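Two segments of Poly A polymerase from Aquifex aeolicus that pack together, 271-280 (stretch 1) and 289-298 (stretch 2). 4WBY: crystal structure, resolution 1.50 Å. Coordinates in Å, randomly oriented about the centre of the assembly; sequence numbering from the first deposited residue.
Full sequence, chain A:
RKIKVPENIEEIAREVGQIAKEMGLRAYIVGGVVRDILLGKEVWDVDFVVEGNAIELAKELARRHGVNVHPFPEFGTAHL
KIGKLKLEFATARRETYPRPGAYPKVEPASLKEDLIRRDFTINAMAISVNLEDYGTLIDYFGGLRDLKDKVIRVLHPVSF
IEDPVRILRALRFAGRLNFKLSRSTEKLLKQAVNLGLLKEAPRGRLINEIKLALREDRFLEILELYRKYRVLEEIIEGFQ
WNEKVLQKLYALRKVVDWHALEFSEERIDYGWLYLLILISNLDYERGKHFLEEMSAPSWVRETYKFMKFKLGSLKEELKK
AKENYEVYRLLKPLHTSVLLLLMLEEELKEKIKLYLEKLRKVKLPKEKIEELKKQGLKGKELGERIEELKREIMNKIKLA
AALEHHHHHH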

# COMPACT_ATOMS: atom_id res chain seq x y z
N GLY A 271 -5.20 2.38 -6.69
CA GLY A 271 -4.12 3.29 -6.36
C GLY A 271 -3.32 3.73 -7.57
O GLY A 271 -2.87 4.89 -7.65
N TRP A 272 -3.16 2.83 -8.54
CA TRP A 272 -2.42 3.17 -9.75
C TRP A 272 -3.11 4.26 -10.56
O TRP A 272 -2.44 5.03 -11.25
CB TRP A 272 -2.23 1.93 -10.63
CG TRP A 272 -1.31 0.91 -10.04
CD1 TRP A 272 -1.67 -0.26 -9.44
CD2 TRP A 272 0.12 0.98 -9.97
NE1 TRP A 272 -0.55 -0.93 -9.02
CE2 TRP A 272 0.56 -0.20 -9.33
CE3 TRP A 272 1.07 1.91 -10.41
CZ2 TRP A 272 1.91 -0.46 -9.11
CZ3 TRP A 272 2.41 1.64 -10.19
CH2 TRP A 272 2.82 0.46 -9.54
N LEU A 273 -4.43 4.34 -10.47
CA LEU A 273 -5.16 5.40 -11.17
C LEU A 273 -4.82 6.79 -10.63
O LEU A 273 -4.71 7.74 -11.40
CB LEU A 273 -6.67 5.18 -11.07
CG LEU A 273 -7.23 3.90 -11.69
CD1 LEU A 273 -8.75 3.89 -11.57
CD2 LEU A 273 -6.81 3.79 -13.13
N TYR A 274 -4.67 6.90 -9.32
CA TYR A 274 -4.23 8.16 -8.73
C TYR A 274 -2.86 8.52 -9.26
O TYR A 274 -2.60 9.67 -9.59
CB TYR A 274 -4.19 8.07 -7.21
CG TYR A 274 -5.54 8.00 -6.54
CD1 TYR A 274 -6.25 9.16 -6.23
CD2 TYR A 274 -6.09 6.78 -6.19
CE1 TYR A 274 -7.48 9.09 -5.61
CE2 TYR A 274 -7.32 6.70 -5.57
CZ TYR A 274 -8.00 7.86 -5.27
OH TYR A 274 -9.22 7.78 -4.65
N LEU A 275 -1.98 7.52 -9.33
CA LEU A 275 -0.63 7.74 -9.82
C LEU A 275 -0.65 8.23 -11.28
O LEU A 275 0.09 9.15 -11.63
CB LEU A 275 0.19 6.47 -9.70
CG LEU A 275 1.69 6.68 -9.89
CD1 LEU A 275 2.27 7.41 -8.69
CD2 LEU A 275 2.36 5.33 -10.09
N LEU A 276 -1.48 7.61 -12.10
CA LEU A 276 -1.60 8.04 -13.50
C LEU A 276 -2.04 9.49 -13.62
O LEU A 276 -1.52 10.24 -14.44
CB LEU A 276 -2.57 7.15 -14.27
CG LEU A 276 -2.12 5.71 -14.47
CD1 LEU A 276 -3.14 4.93 -15.29
CD2 LEU A 276 -0.75 5.66 -15.15
N ILE A 277 -3.02 9.89 -12.81
CA ILE A 277 -3.45 11.29 -12.80
C ILE A 277 -2.31 12.20 -12.32
O ILE A 277 -2.06 13.26 -12.91
CB ILE A 277 -4.70 11.50 -11.90
CG1 ILE A 277 -5.92 10.78 -12.50
CG2 ILE A 277 -4.99 12.98 -11.71
CD1 ILE A 277 -6.19 11.13 -13.96
N LEU A 278 -1.60 11.78 -11.27
CA LEU A 278 -0.46 12.54 -10.74
C LEU A 278 0.61 12.85 -11.78
O LEU A 278 1.17 13.94 -11.79
CB LEU A 278 0.20 11.78 -9.60
CG LEU A 278 -0.13 12.08 -8.15
CD1 LEU A 278 0.72 11.16 -7.32
CD2 LEU A 278 0.14 13.53 -7.82
N ILE A 279 0.90 11.89 -12.65
CA ILE A 279 2.00 12.04 -13.60
C ILE A 279 1.50 12.40 -14.99
O ILE A 279 2.25 12.34 -15.96
CB ILE A 279 2.86 10.75 -13.67
CG1 ILE A 279 2.04 9.58 -14.23
CG2 ILE A 279 3.45 10.43 -12.29
CD1 ILE A 279 2.86 8.36 -14.60
N SER A 280 0.24 12.80 -15.07
CA SER A 280 -0.41 13.03 -16.36
C SER A 280 0.12 14.25 -17.10
O SER A 280 -0.17 14.42 -18.27
CB SER A 280 -1.92 13.15 -16.17
OG SER A 280 -2.26 14.30 -15.41
N HIS A 289 8.97 5.68 -18.31
CA HIS A 289 10.12 5.23 -17.54
C HIS A 289 9.82 5.11 -16.05
O HIS A 289 10.26 4.17 -15.39
CB HIS A 289 11.31 6.18 -17.74
CG HIS A 289 12.52 5.82 -16.93
ND1 HIS A 289 13.38 4.81 -17.30
CD2 HIS A 289 13.00 6.32 -15.77
CE1 HIS A 289 14.34 4.70 -16.40
NE2 HIS A 289 14.13 5.61 -15.46
N PHE A 290 9.08 6.08 -15.51
CA PHE A 290 8.72 6.05 -14.10
C PHE A 290 7.85 4.84 -13.79
O PHE A 290 8.06 4.15 -12.79
CB PHE A 290 8.01 7.35 -13.68
CG PHE A 290 7.56 7.35 -12.24
CD1 PHE A 290 8.49 7.37 -11.22
CD2 PHE A 290 6.21 7.34 -11.92
CE1 PHE A 290 8.08 7.37 -9.89
CE2 PHE A 290 5.80 7.34 -10.60
CZ PHE A 290 6.73 7.35 -9.59
N LEU A 291 6.88 4.56 -14.65
CA LEU A 291 6.02 3.41 -14.40
C LEU A 291 6.81 2.11 -14.50
O LEU A 291 6.54 1.17 -13.76
CB LEU A 291 4.82 3.38 -15.36
CG LEU A 291 3.82 4.52 -15.15
CD1 LEU A 291 2.76 4.48 -16.24
CD2 LEU A 291 3.17 4.47 -13.77
N GLU A 292 7.79 2.05 -15.39
CA GLU A 292 8.66 0.88 -15.47
C GLU A 292 9.52 0.76 -14.20
O GLU A 292 9.74 -0.34 -13.69
CB GLU A 292 9.52 0.94 -16.73
CG GLU A 292 8.70 0.74 -18.00
CD GLU A 292 9.50 0.91 -19.28
OE1 GLU A 292 10.67 1.34 -19.22
OE2 GLU A 292 8.94 0.62 -20.35
N GLU A 293 9.99 1.89 -13.70
CA GLU A 293 10.75 1.92 -12.45
C GLU A 293 9.90 1.42 -11.28
O GLU A 293 10.39 0.78 -10.35
CB GLU A 293 11.25 3.33 -12.20
CG GLU A 293 12.14 3.47 -11.00
CD GLU A 293 12.90 4.78 -11.03
OE1 GLU A 293 12.36 5.78 -11.56
OE2 GLU A 293 14.04 4.80 -10.54
N MET A 294 8.61 1.74 -11.33
CA MET A 294 7.65 1.30 -10.34
C MET A 294 7.20 -0.15 -10.53
O MET A 294 6.41 -0.66 -9.74
CB MET A 294 6.41 2.21 -10.38
CG MET A 294 6.65 3.65 -9.87
SD MET A 294 6.71 3.75 -8.08
CE MET A 294 4.97 3.54 -7.71
N SER A 295 7.71 -0.81 -11.57
CA SER A 295 7.25 -2.15 -11.95
C SER A 295 5.72 -2.19 -12.05
O SER A 295 5.08 -3.14 -11.60
CB SER A 295 7.74 -3.21 -10.96
OG SER A 295 9.15 -3.29 -10.94
N ALA A 296 5.14 -1.15 -12.64
CA ALA A 296 3.69 -1.08 -12.77
C ALA A 296 3.15 -2.25 -13.58
O ALA A 296 3.79 -2.72 -14.53
CB ALA A 296 3.28 0.25 -13.41
N PRO A 297 1.96 -2.74 -13.21
CA PRO A 297 1.30 -3.78 -14.01
C PRO A 297 1.11 -3.37 -15.46
O PRO A 297 1.03 -2.18 -15.78
CB PRO A 297 -0.07 -3.93 -13.33
CG PRO A 297 0.16 -3.50 -11.92
CD PRO A 297 1.22 -2.43 -11.98
N SER A 298 1.04 -4.37 -16.34
CA SER A 298 0.79 -4.15 -17.75
C SER A 298 -0.41 -3.25 -17.98
O SER A 298 -0.34 -2.33 -18.79
CB SER A 298 0.58 -5.48 -18.45
OG SER A 298 -0.01 -5.27 -19.72

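The two stretches belong to one chain and run roughly antiparallel. The N-to-C directions of helix 271-278 and helix 289-293 differ by 151°, and their axes come no closer than 12.0 Å. That spacing leaves room for side chains between the backbones. No hydrogen bond crosses the contact, so it rests on apolar packing. Together the two sides bury 395 Å².

Trp272 has the largest share, with 95 Å² covered. Its CA-to-CB bond points toward stretch 2, and its indole lies against the segment that follows the second helix. Pro297 sits over one face of the ring, with Trp272 CE2 3.5 Å from Pro297 CD. Pro297 CD lies 3.9 Å from the centroid of the six-membered ring of Trp272, a CH-pi contact: the CH bonds next to a proline nitrogen are slightly polarized and suit an aromatic face. Ala296 CA makes a second, off-centre CH-pi contact with the six-membered ring. Ala296 CB lies 3.6 Å from Trp272 CZ3. At the ring edge, Trp272 CH2 is 3.8 Å from the carbonyl atom Met294 O.

The backbone turns at Ser295, which has positive phi. Ala296 N donates a hydrogen bond to Leu291 O at 2.9 Å, and Ser295 N donates one to Glu292 O at 3.0 Å. This Schellman motif closes the helix and leads into the residues that meet the indole.

Leu291 comes next, with 62 Å² covered. Its CA-to-CB bond points sideways, but its end comes nearer to stretch 1. Leu291 CD1 touches Leu276 CD2 at 3.9 Å. Leu291 CD2 lies 3.9 Å from Leu275 CD2 and 4.0 Å from Ile279 CD1. The two methyls thus reach Leu275, Leu276 and Ile279.

Leu275 ties the patches together. Its CD2 is 4.0 Å from both Phe290 CE2 and Met294 CE. Met294 CE also lies 4.0 Å from Trp272 CZ3, which joins the leucine cluster to the indole.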